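Local coordinates for protein putative phosphomannomutase (Thermus thermophilus, PDB 1TUO) that probably acts as a magnesium-dependent sugar-phosphate mutase of the phosphohexose mutase family, perhaps a phosphopentomutase, at residues E320-G325 / G338-L343. Numbering follows the deposited sequence.
Sequences EEFLKG and GYPEHL
P340 meets one face of the F322 ring obliquely, its CD making a CH-pi contact 3.9 Å from the ring centroid and 29° off the normal. CB of P340 also stands above this face, offset toward the rim, so the proline covers the phenyl from the CG side to the CE2–CZ edge; the closest side-chain approach is 3.5 Å, between F322 CE2 and P340 CD. At the ring's edge, near its plane, the backbone takes over: G338 O lies 3.4 Å from F322 CZ, and Y339 N lies 3.7 Å from F322 CE2. With chi1 at -90°, rotated beyond the usual -60°, the phenyl extends from helix 315-322 toward the backbone of G338 and Y339 and the ring of P340. G338 has no CB to crowd it; one there would come about 3.1 Å from F322 CE2. No hydrogen bond joins the segments, and an alanine in place of F322 would probably leave the P340 ring without its aromatic partner and open a gap beside G338.

Each partner sits at a turn. Y339 O accepts from H342 N (2.8 Å) and L343 N (3.2 Å) on opposite faces of its carbonyl plane, fixing the bend just beyond P340. F322 begins a type I turn closed by G325 N to F322 O. Y339 faces away from the phenyl, packing on helices 267-280 and 348-362. Through F322, helix 315-322 packs against the antiparallel edge strand 337-339 of the mixed four-stranded sheet in alpha/beta/alpha domain III of the phosphohexose mutase family.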
# COMPACT_ATOMS: atom_id res chain seq x y z
N GLU A 320 2.10 1.51 -14.42
CA GLU A 320 2.22 1.63 -15.87
C GLU A 320 0.86 1.96 -16.48
O GLU A 320 0.74 2.85 -17.32
CB GLU A 320 2.76 0.34 -16.50
CG GLU A 320 2.95 0.44 -18.02
CD GLU A 320 3.58 -0.80 -18.63
OE1 GLU A 320 2.86 -1.80 -18.86
OE2 GLU A 320 4.81 -0.78 -18.87
N GLU A 321 -0.17 1.24 -16.04
CA GLU A 321 -1.51 1.47 -16.57
C GLU A 321 -2.09 2.82 -16.16
O GLU A 321 -2.78 3.47 -16.95
CB GLU A 321 -2.44 0.33 -16.15
CG GLU A 321 -2.03 -1.01 -16.76
CD GLU A 321 -1.72 -0.89 -18.26
OE1 GLU A 321 -0.56 -1.13 -18.65
OE2 GLU A 321 -2.64 -0.55 -19.03
N PHE A 322 -1.81 3.26 -14.94
CA PHE A 322 -2.29 4.56 -14.47
C PHE A 322 -1.77 5.67 -15.39
O PHE A 322 -2.52 6.57 -15.77
CB PHE A 322 -1.79 4.83 -13.05
CG PHE A 322 -2.71 4.34 -11.97
CD1 PHE A 322 -3.57 3.27 -12.18
CD2 PHE A 322 -2.66 4.92 -10.70
CE1 PHE A 322 -4.38 2.78 -11.15
CE2 PHE A 322 -3.47 4.44 -9.66
CZ PHE A 322 -4.32 3.37 -9.89
N LEU A 323 -0.49 5.59 -15.72
CA LEU A 323 0.13 6.60 -16.56
C LEU A 323 -0.50 6.67 -17.95
O LEU A 323 -0.29 7.64 -18.69
CB LEU A 323 1.64 6.34 -16.65
CG LEU A 323 2.37 6.43 -15.29
CD1 LEU A 323 3.85 6.12 -15.46
CD2 LEU A 323 2.18 7.82 -14.70
N LYS A 324 -1.30 5.66 -18.30
CA LYS A 324 -1.99 5.64 -19.59
C LYS A 324 -3.08 6.72 -19.54
O LYS A 324 -3.48 7.26 -20.56
CB LYS A 324 -2.62 4.26 -19.84
CG LYS A 324 -3.12 4.03 -21.27
CD LYS A 324 -3.66 2.60 -21.50
CE LYS A 324 -2.57 1.54 -21.29
NZ LYS A 324 -3.05 0.13 -21.56
N GLY A 325 -3.55 7.00 -18.33
CA GLY A 325 -4.55 8.04 -18.13
C GLY A 325 -6.02 7.70 -18.32
O GLY A 325 -6.85 8.60 -18.42
N GLY A 338 -4.48 2.67 -5.19
CA GLY A 338 -3.99 3.89 -5.81
C GLY A 338 -5.11 4.62 -6.53
O GLY A 338 -6.05 4.01 -7.02
N TYR A 339 -4.99 5.94 -6.59
CA TYR A 339 -5.98 6.80 -7.22
C TYR A 339 -5.23 7.65 -8.25
O TYR A 339 -4.52 8.59 -7.90
CB TYR A 339 -6.63 7.66 -6.14
CG TYR A 339 -7.12 6.81 -4.99
CD1 TYR A 339 -8.32 6.10 -5.07
CD2 TYR A 339 -6.33 6.64 -3.85
CE1 TYR A 339 -8.72 5.23 -4.04
CE2 TYR A 339 -6.71 5.78 -2.83
CZ TYR A 339 -7.90 5.08 -2.93
OH TYR A 339 -8.26 4.21 -1.91
N PRO A 340 -5.39 7.31 -9.54
CA PRO A 340 -4.75 7.98 -10.68
C PRO A 340 -4.69 9.51 -10.69
O PRO A 340 -3.63 10.08 -10.96
CB PRO A 340 -5.49 7.40 -11.89
CG PRO A 340 -6.80 6.94 -11.33
CD PRO A 340 -6.41 6.35 -10.01
N GLU A 341 -5.80 10.17 -10.39
CA GLU A 341 -5.81 11.63 -10.40
C GLU A 341 -5.01 12.25 -9.25
O GLU A 341 -4.81 13.46 -9.21
CB GLU A 341 -7.25 12.16 -10.40
CG GLU A 341 -8.27 11.22 -9.76
CD GLU A 341 -8.38 10.87 -8.30
OE1 GLU A 341 -8.07 11.91 -7.73
OE2 GLU A 341 -8.86 9.90 -7.71
N HIS A 342 -4.54 11.40 -8.34
CA HIS A 342 -3.76 11.81 -7.18
C HIS A 342 -2.27 11.54 -7.41
O HIS A 342 -1.50 12.46 -7.69
CB HIS A 342 -4.27 11.05 -5.95
CG HIS A 342 -3.45 11.23 -4.71
ND1 HIS A 342 -3.12 12.47 -4.20
CD2 HIS A 342 -2.93 10.32 -3.84
CE1 HIS A 342 -2.44 12.32 -3.08
NE2 HIS A 342 -2.31 11.02 -2.84
N LEU A 343 -1.88 10.28 -7.29
CA LEU A 343 -0.50 9.85 -7.48
C LEU A 343 -0.51 8.41 -7.96
O LEU A 343 -1.39 7.64 -7.58
CB LEU A 343 0.28 9.89 -6.16
CG LEU A 343 0.76 11.19 -5.49
CD1 LEU A 343 1.29 10.86 -4.10
CD2 LEU A 343 1.84 11.85 -6.33